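Local coordinates for protein GCN5-related N-acetyltransferase (Kribbella flavida, PDB 4IUS) that probably transfers an acyl group, most likely acetyl from acetyl-CoA, to an amine acceptor, as GNAT-family enzymes do, at residues G32-D38 against A69-R75; T207-T211 against Y236-Y241. The protein carries 1 engineered substitution. All blocks are in the same frame, centred on the assembly; numbering follows the deposited sequence. Where two conformers were deposited one is given.

Contact 1 (G32-D38 against A69-R75); sequences GLLHDED and AFAAEDR. Engineered in segment 69-75: Asp74 (natural residue Gly).
Leu34 lies between the ring of Phe70 and the guanidinium of Arg75, so that one side chain meets both an aromatic and a charged partner. Leu34 CB is 4.0 Å from Arg75 NH1. Leu34 CG, placed beside the backbone N (chi1 -73°), comes 3.9 Å from Phe70 CE1. From there the branches part: Leu34 CD1 reaches Ala69 CB at 4.2 Å, while Leu34 CD2 sits over the face of the Phe70 ring, 3.6 Å from its centroid, as a CH-pi contact. The other flank of CD2 faces Arg75, whose chain runs extended from CG to NE toward the loop that follows the strand. There Arg75 NH1 donates to His35 O at 2.7 Å (151° at the hydrogen). Arg75 NE and Arg75 NH2 take hold of Asp38 OD1 side-on, each at 2.9 Å, completing a salt bridge. Arg75 NE meets the anti lone pair of Asp38 OD1, whereas NH2 comes from above the carboxylate plane, which is turned 75° from the guanidinium. NH2 also makes weak bonds to His35 O and Asp36 O. The helix 59-71 stops here in a Schellman motif with the engineered Asp74 as its C-prime residue. Strand 30-35 is the middle strand of a small antiparallel sheet, between 22-27 and 44-47; Leu34 also packs on Arg23, while Leu33 turns to the helix 6-19.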
ATOM      1  N   GLY A  32       5.391  11.601  11.865  1.00  8.21           N
ATOM      2  CA  GLY A  32       5.712  10.238  12.292  1.00  7.65           C
ATOM      3  C   GLY A  32       4.463   9.554  12.787  1.00  8.64           C
ATOM      4  O   GLY A  32       3.627  10.158  13.448  1.00 10.13           O
ATOM      5  N   LEU A  33       4.318   8.301  12.446  1.00  8.11           N
ATOM      6  CA  LEU A  33       3.110   7.523  12.721  1.00  7.73           C
ATOM      7  C   LEU A  33       3.528   6.250  13.451  1.00  8.38           C
ATOM      8  O   LEU A  33       4.230   5.401  12.909  1.00  9.77           O
ATOM      9  CB  LEU A  33       2.396   7.206  11.438  1.00  8.78           C
ATOM     10  CG  LEU A  33       1.930   8.416  10.629  1.00 10.51           C
ATOM     11  CD1 LEU A  33       1.555   7.990   9.193  1.00 15.01           C
ATOM     12  CD2 LEU A  33       0.795   9.190  11.309  1.00 13.59           C
ATOM     13  N   LEU A  34       3.108   6.140  14.713  1.00  9.13           N
ATOM     14  CA  LEU A  34       3.545   5.049  15.612  1.00  9.85           C
ATOM     15  C   LEU A  34       2.344   4.145  15.933  1.00  9.93           C
ATOM     16  O   LEU A  34       1.341   4.580  16.503  1.00 11.28           O
ATOM     17  CB  LEU A  34       4.188   5.623  16.896  1.00  9.88           C
ATOM     18  CG  LEU A  34       5.580   6.224  16.694  1.00 11.20           C
ATOM     19  CD1 LEU A  34       6.010   7.221  17.772  1.00 15.41           C
ATOM     20  CD2 LEU A  34       6.640   5.141  16.540  1.00 13.00           C
ATOM     21  N   HIS A  35       2.475   2.873  15.596  1.00  9.91           N
ATOM     22  CA  HIS A  35       1.456   1.870  15.864  1.00 10.74           C
ATOM     23  C   HIS A  35       1.588   1.376  17.284  1.00 10.98           C
ATOM     24  O   HIS A  35       2.642   1.518  17.899  1.00 12.00           O
ATOM     25  CB  HIS A  35       1.669   0.752  14.875  1.00 10.38           C
ATOM     26  CG  HIS A  35       0.504  -0.153  14.707  1.00 11.51           C
ATOM     27  ND1 HIS A  35       0.239  -1.222  15.527  1.00 13.33           N
ATOM     28  CD2 HIS A  35      -0.512  -0.101  13.776  1.00 13.41           C
ATOM     29  CE1 HIS A  35      -0.901  -1.805  15.104  1.00 15.85           C
ATOM     30  NE2 HIS A  35      -1.355  -1.133  14.046  1.00 17.42           N
ATOM     31  N   ASP A  36       0.529   0.790  17.830  1.00 13.36           N
ATOM     32  CA  ASP A  36       0.651   0.111  19.121  0.60 14.03           C
ATOM     33  C   ASP A  36       1.670  -1.041  19.080  1.00 14.57           C
ATOM     34  O   ASP A  36       2.438  -1.232  20.012  1.00 16.58           O
ATOM     35  CB  ASP A  36      -0.720  -0.412  19.597  0.60 17.27           C
ATOM     36  CG  ASP A  36      -1.679   0.710  20.056  0.60 22.66           C
ATOM     37  OD1 ASP A  36      -1.266   1.879  20.191  0.60 29.17           O
ATOM     38  OD2 ASP A  36      -2.860   0.406  20.306  0.60 32.55           O
ATOM     39  N   GLU A  37       1.654  -1.813  17.997  1.00 12.67           N
ATOM     40  CA  GLU A  37       2.566  -2.948  17.840  1.00 14.51           C
ATOM     41  C   GLU A  37       3.958  -2.498  17.402  1.00 12.74           C
ATOM     42  O   GLU A  37       4.103  -1.475  16.768  1.00 12.80           O
ATOM     43  CB  GLU A  37       2.026  -3.939  16.815  1.00 20.68           C
ATOM     44  CG  GLU A  37       0.681  -4.565  17.169  1.00 24.09           C
ATOM     45  CD  GLU A  37       0.186  -5.584  16.131  1.00 37.71           C
ATOM     46  OE1 GLU A  37       0.887  -5.830  15.120  1.00 44.54           O
ATOM     47  OE2 GLU A  37      -0.914  -6.142  16.322  1.00 56.93           O
ATOM     48  N   ASP A  38       4.980  -3.283  17.751  1.00 14.14           N
ATOM     49  CA  ASP A  38       6.378  -2.956  17.381  1.00 13.14           C
ATOM     50  C   ASP A  38       6.813  -3.462  16.031  1.00 12.04           C
ATOM     51  O   ASP A  38       7.919  -3.155  15.624  1.00 13.11           O
ATOM     52  CB  ASP A  38       7.344  -3.455  18.451  1.00 15.22           C
ATOM     53  CG  ASP A  38       7.133  -2.771  19.776  1.00 18.41           C
ATOM     54  OD1 ASP A  38       7.259  -1.510  19.871  1.00 19.90           O
ATOM     55  OD2 ASP A  38       6.892  -3.509  20.757  1.00 33.38           O
ATOM     56  N   ALA A  69      11.126  10.369  18.807  1.00 11.77           N
ATOM     57  CA  ALA A  69       9.891   9.682  19.144  1.00 12.08           C
ATOM     58  C   ALA A  69       9.982   8.193  18.840  1.00 11.06           C
ATOM     59  O   ALA A  69       9.532   7.365  19.628  1.00 13.49           O
ATOM     60  CB  ALA A  69       8.718  10.311  18.432  1.00 13.92           C
ATOM     61  N   PHE A  70      10.606   7.825  17.716  1.00  9.87           N
ATOM     62  CA  PHE A  70      10.785   6.438  17.367  1.00  9.08           C
ATOM     63  C   PHE A  70      11.775   5.791  18.331  1.00 10.68           C
ATOM     64  O   PHE A  70      11.577   4.653  18.766  1.00 10.60           O
ATOM     65  CB  PHE A  70      11.262   6.308  15.913  1.00  8.98           C
ATOM     66  CG  PHE A  70      10.149   6.265  14.904  1.00  8.50           C
ATOM     67  CD1 PHE A  70       9.227   7.311  14.793  1.00  9.56           C
ATOM     68  CD2 PHE A  70       9.959   5.152  14.146  1.00  8.49           C
ATOM     69  CE1 PHE A  70       8.160   7.246  13.904  1.00  8.73           C
ATOM     70  CE2 PHE A  70       8.887   5.064  13.260  1.00  8.56           C
ATOM     71  CZ  PHE A  70       7.974   6.117  13.138  1.00  8.40           C
ATOM     72  N   ALA A  71      12.890   6.456  18.614  1.00 11.56           N
ATOM     73  CA  ALA A  71      13.923   5.899  19.506  1.00 13.17           C
ATOM     74  C   ALA A  71      13.351   5.611  20.884  1.00 15.17           C
ATOM     75  O   ALA A  71      13.755   4.627  21.512  1.00 15.50           O
ATOM     76  CB  ALA A  71      15.079   6.862  19.597  1.00 16.45           C
ATOM     77  N   ALA A  72      12.418   6.421  21.365  1.00 13.12           N
ATOM     78  CA  ALA A  72      11.782   6.217  22.670  1.00 15.40           C
ATOM     79  C   ALA A  72      11.035   4.905  22.741  1.00 15.67           C
ATOM     80  O   ALA A  72      10.775   4.394  23.820  1.00 18.84           O
ATOM     81  CB  ALA A  72      10.851   7.396  22.992  1.00 18.00           C
ATOM     82  N   GLU A  73      10.664   4.369  21.589  1.00 13.08           N
ATOM     83  CA  GLU A  73       9.963   3.089  21.471  0.60 14.37           C
ATOM     84  C   GLU A  73      10.894   1.986  20.975  1.00 12.67           C
ATOM     85  O   GLU A  73      10.431   0.876  20.660  1.00 13.16           O
ATOM     86  CB  GLU A  73       8.814   3.205  20.438  0.60 15.12           C
ATOM     87  CG  GLU A  73       7.752   4.245  20.702  0.60 18.42           C
ATOM     88  CD  GLU A  73       6.974   4.035  21.981  0.60 23.87           C
ATOM     89  OE1 GLU A  73       6.942   2.899  22.507  0.60 24.92           O
ATOM     90  OE2 GLU A  73       6.360   5.023  22.455  0.60 29.58           O
ATOM     91  N   ASP A  74      12.197   2.250  20.854  1.00 11.97           N
ATOM     92  CA  ASP A  74      13.164   1.290  20.270  1.00 12.37           C
ATOM     93  C   ASP A  74      12.803   0.878  18.849  1.00 10.58           C
ATOM     94  O   ASP A  74      13.063  -0.223  18.415  1.00 13.38           O
ATOM     95  CB  ASP A  74      13.349   0.038  21.176  1.00 13.73           C
ATOM     96  CG  ASP A  74      14.438   0.193  22.218  1.00 13.22           C
ATOM     97  OD1 ASP A  74      15.487   0.832  21.934  1.00 15.14           O
ATOM     98  OD2 ASP A  74      14.216  -0.271  23.356  1.00 17.55           O
ATOM     99  N   ARG A  75      12.189   1.817  18.115  1.00  9.63           N
ATOM    100  CA  ARG A  75      11.793   1.572  16.746  1.00  9.36           C
ATOM    101  C   ARG A  75      12.678   2.288  15.741  1.00  9.39           C
ATOM    102  O   ARG A  75      13.139   3.415  15.979  1.00 12.16           O
ATOM    103  CB  ARG A  75      10.357   1.963  16.547  1.00  9.75           C
ATOM    104  CG  ARG A  75       9.442   1.049  17.307  1.00 11.86           C
ATOM    105  CD  ARG A  75       8.004   1.403  17.108  1.00 11.51           C
ATOM    106  NE  ARG A  75       7.154   0.707  18.076  1.00 11.81           N
ATOM    107  CZ  ARG A  75       5.877   0.969  18.214  1.00 10.60           C
ATOM    108  NH1 ARG A  75       5.283   1.842  17.403  1.00 11.77           N
ATOM    109  NH2 ARG A  75       5.185   0.362  19.155  1.00 12.81           N
TER
HETATM  110  O   HOH W   1       7.585   0.069  22.330  1.00 34.50           O

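Contact 2 (T207-T211 against Y236-Y241)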
ATOM      1  N   THR A 207      -6.336  -9.484  -8.612  1.00  8.57           N
ATOM      2  CA  THR A 207      -6.181  -8.019  -8.580  1.00  8.50           C
ATOM      3  C   THR A 207      -7.402  -7.346  -9.178  1.00  7.86           C
ATOM      4  O   THR A 207      -7.964  -6.416  -8.597  1.00  9.07           O
ATOM      5  CB  THR A 207      -4.928  -7.582  -9.345  1.00  9.68           C
ATOM      6  OG1 THR A 207      -3.772  -8.211  -8.776  1.00 11.12           O
ATOM      7  CG2 THR A 207      -4.735  -6.082  -9.286  1.00 11.09           C
ATOM      8  N   ALA A 208      -7.852  -7.825 -10.330  1.00  8.90           N
ATOM      9  CA  ALA A 208      -8.986  -7.239 -11.034  1.00 10.01           C
ATOM     10  C   ALA A 208     -10.262  -7.362 -10.220  1.00  9.12           C
ATOM     11  O   ALA A 208     -11.031  -6.425 -10.084  1.00  9.57           O
ATOM     12  CB  ALA A 208      -9.122  -7.867 -12.423  1.00 11.37           C
ATOM     13  N   TYR A 209     -10.486  -8.549  -9.650  1.00  8.67           N
ATOM     14  CA  TYR A 209     -11.710  -8.801  -8.901  1.00  9.07           C
ATOM     15  C   TYR A 209     -11.732  -8.053  -7.585  1.00  8.43           C
ATOM     16  O   TYR A 209     -12.756  -7.508  -7.207  1.00  8.87           O
ATOM     17  CB  TYR A 209     -11.905 -10.333  -8.690  1.00  9.41           C
ATOM     18  CG  TYR A 209     -13.245 -10.689  -8.118  1.00  9.85           C
ATOM     19  CD1 TYR A 209     -14.410 -10.547  -8.870  1.00 10.40           C
ATOM     20  CD2 TYR A 209     -13.350 -11.206  -6.831  1.00 11.27           C
ATOM     21  CE1 TYR A 209     -15.619 -10.856  -8.308  1.00 12.22           C
ATOM     22  CE2 TYR A 209     -14.579 -11.517  -6.287  1.00 12.49           C
ATOM     23  CZ  TYR A 209     -15.717 -11.322  -7.045  1.00 12.95           C
ATOM     24  OH  TYR A 209     -16.966 -11.656  -6.506  1.00 17.47           O
ATOM     25  N   ALA A 210     -10.581  -7.941  -6.916  1.00  8.76           N
ATOM     26  CA  ALA A 210     -10.483  -7.136  -5.697  1.00  8.50           C
ATOM     27  C   ALA A 210     -10.767  -5.642  -6.007  1.00  8.21           C
ATOM     28  O   ALA A 210     -11.513  -4.972  -5.291  1.00  8.99           O
ATOM     29  CB  ALA A 210      -9.130  -7.253  -5.021  1.00  8.78           C
ATOM     30  N   THR A 211     -10.184  -5.155  -7.110  1.00  9.14           N
ATOM     31  CA  THR A 211     -10.414  -3.773  -7.517  1.00  9.02           C
ATOM     32  C   THR A 211     -11.915  -3.564  -7.777  1.00  9.50           C
ATOM     33  O   THR A 211     -12.515  -2.574  -7.348  1.00  9.82           O
ATOM     34  CB  THR A 211      -9.591  -3.391  -8.756  1.00  9.42           C
ATOM     35  OG1 THR A 211      -8.222  -3.666  -8.513  1.00  9.95           O
ATOM     36  CG2 THR A 211      -9.733  -1.902  -9.049  1.00 10.56           C
ATOM     37  N   TYR A 236      -0.096  -5.110 -15.300  1.00 13.36           N
ATOM     38  CA  TYR A 236      -1.334  -4.566 -14.745  1.00 13.11           C
ATOM     39  C   TYR A 236      -2.103  -3.735 -15.788  1.00 12.38           C
ATOM     40  O   TYR A 236      -3.295  -3.465 -15.640  1.00 12.16           O
ATOM     41  CB  TYR A 236      -1.050  -3.740 -13.462  1.00 12.98           C
ATOM     42  CG  TYR A 236      -0.569  -4.635 -12.322  1.00 12.78           C
ATOM     43  CD1 TYR A 236      -1.431  -5.397 -11.574  1.00 12.52           C
ATOM     44  CD2 TYR A 236       0.779  -4.752 -12.069  1.00 15.21           C
ATOM     45  CE1 TYR A 236      -0.972  -6.200 -10.555  1.00 13.63           C
ATOM     46  CE2 TYR A 236       1.248  -5.594 -11.075  1.00 14.75           C
ATOM     47  CZ  TYR A 236       0.369  -6.322 -10.336  1.00 14.27           C
ATOM     48  OH  TYR A 236       0.789  -7.151  -9.323  1.00 17.50           O
ATOM     49  N   ARG A 237      -1.398  -3.287 -16.842  1.00 13.52           N
ATOM     50  CA  ARG A 237      -2.040  -2.510 -17.908  0.70 14.13           C
ATOM     51  C   ARG A 237      -3.220  -3.232 -18.546  1.00 13.70           C
ATOM     52  O   ARG A 237      -4.188  -2.592 -18.951  1.00 13.94           O
ATOM     53  CB  ARG A 237      -1.044  -2.153 -19.014  0.70 15.33           C
ATOM     54  CG  ARG A 237      -1.643  -1.265 -20.108  0.70 21.27           C
ATOM     55  CD  ARG A 237      -0.664  -0.376 -20.853  0.70 27.46           C
ATOM     56  NE  ARG A 237      -1.323   0.839 -21.349  0.70 34.35           N
ATOM     57  CZ  ARG A 237      -1.994   0.945 -22.502  0.70 34.38           C
ATOM     58  NH1 ARG A 237      -2.112  -0.097 -23.316  0.70 40.95           N
ATOM     59  NH2 ARG A 237      -2.550   2.118 -22.847  0.70 43.18           N
ATOM     60  N   ARG A 238      -3.169  -4.550 -18.574  1.00 15.97           N
ATOM     61  CA  ARG A 238      -4.277  -5.318 -19.173  1.00 16.94           C
ATOM     62  C   ARG A 238      -5.582  -5.127 -18.400  1.00 15.52           C
ATOM     63  O   ARG A 238      -6.679  -5.382 -18.936  1.00 19.28           O
ATOM     64  CB  ARG A 238      -3.941  -6.819 -19.194  1.00 19.62           C
ATOM     65  CG  ARG A 238      -2.721  -7.186 -20.007  1.00 22.72           C
ATOM     66  CD  ARG A 238      -2.778  -8.662 -20.354  1.00 31.11           C
ATOM     67  NE  ARG A 238      -1.689  -9.096 -21.218  1.00 36.84           N
ATOM     68  CZ  ARG A 238      -0.572  -9.706 -20.818  1.00 32.80           C
ATOM     69  NH1 ARG A 238      -0.346  -9.984 -19.529  1.00 43.54           N
ATOM     70  NH2 ARG A 238       0.339 -10.048 -21.724  1.00 43.89           N
ATOM     71  N   LEU A 239      -5.468  -4.732 -17.121  1.00 13.20           N
ATOM     72  CA  LEU A 239      -6.604  -4.485 -16.274  1.00 12.44           C
ATOM     73  C   LEU A 239      -7.102  -3.038 -16.285  1.00 10.45           C
ATOM     74  O   LEU A 239      -8.104  -2.703 -15.647  1.00 12.51           O
ATOM     75  CB  LEU A 239      -6.241  -4.840 -14.825  1.00 10.51           C
ATOM     76  CG  LEU A 239      -5.590  -6.225 -14.610  1.00 13.04           C
ATOM     77  CD1 LEU A 239      -5.396  -6.449 -13.114  1.00 14.53           C
ATOM     78  CD2 LEU A 239      -6.393  -7.332 -15.230  1.00 13.90           C
ATOM     79  N   GLY A 240      -6.362  -2.158 -16.988  1.00 11.65           N
ATOM     80  CA  GLY A 240      -6.659  -0.747 -17.047  1.00 12.31           C
ATOM     81  C   GLY A 240      -5.784   0.118 -16.153  1.00 11.57           C
ATOM     82  O   GLY A 240      -5.907   1.331 -16.211  1.00 12.02           O
ATOM     83  N   TYR A 241      -4.940  -0.471 -15.319  1.00 10.99           N
ATOM     84  CA  TYR A 241      -4.055   0.326 -14.474  1.00 10.03           C
ATOM     85  C   TYR A 241      -2.996   1.007 -15.328  1.00 10.60           C
ATOM     86  O   TYR A 241      -2.451   0.410 -16.270  1.00 13.07           O
ATOM     87  CB  TYR A 241      -3.356  -0.590 -13.464  1.00  9.83           C
ATOM     88  CG  TYR A 241      -4.150  -0.923 -12.205  1.00  9.50           C
ATOM     89  CD1 TYR A 241      -4.049  -0.146 -11.098  1.00  9.63           C
ATOM     90  CD2 TYR A 241      -4.947  -2.048 -12.140  1.00  9.95           C
ATOM     91  CE1 TYR A 241      -4.787  -0.412  -9.974  1.00  9.07           C
ATOM     92  CE2 TYR A 241      -5.665  -2.350 -10.991  1.00 10.71           C
ATOM     93  CZ  TYR A 241      -5.586  -1.542  -9.911  1.00  9.00           C
ATOM     94  OH  TYR A 241      -6.261  -1.771  -8.728  1.00  9.51           O
TER
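Tyr241 OH donates a 2.7 Å hydrogen bond to Thr211 OG1, linking helix 202-216 to the residue just after the 3-10 turn 236-239, at the entry to strand 242-251. Thr211 OG1 lies at the edge of the Tyr241 ring, in its plane, and the two side chains come from opposite directions. Thr211 OG1, placed beside its own backbone N (chi1 -54°), in turn donates to Thr207 O at 2.8 Å. That carbonyl is gripped twice, since Thr211 N reaches it from the opposite face of its plane. Beside this the side chains pack closely: Leu239 CD1 lies 3.9 Å from Thr207 CG2 and Leu239 CD2 4.0 Å from Ala208 CB. Thr207 OG1 stands 3.9 Å from Tyr236 CE1 at that ring's edge, but its hydrogen bond goes to Gly203 O. On the outer side of the turn, Arg237 and Arg238 face away from the helix and are exposed. Thr207, Thr211 and Tyr241 also pack on Val188 of strand 185-193, and Tyr241 on Ala223 and Leu225 of strand 222-225, joining the helix to the large mixed sheet of the GNAT fold. With a valine in place of Thr211, Tyr241 OH would probably lose its buried acceptor and Thr207 O the second of its two donors. Two successive hydrogen bonds, from tyrosine hydroxyl to threonine hydroxyl to helix carbonyl, thus satisfy polar groups in a buried, mostly apolar interface and fix where Tyr241 ends against the helix.

Contact 1 and contact 2 lie on opposite sides of the chain's centre, with their own centres 35 Å apart and their nearest atoms about 21 Å apart, so neither touches the other. Contact 1 ties a three-stranded sheet to the end of helix 59-71 near the N-terminal part, 20 Å from the chain's centre. Contact 2, 15 Å from that centre, belongs to the GNAT region and joins two elements packed on the eight-stranded mixed sheet. The start of helix 202-216, with Gly203, completes a sequence that fits the Q/R-x-x-G-x-G/A signature by which GNAT enzymes bind the acetyl-CoA pyrophosphate, so contact 2 is probably the nearer to the cofactor site.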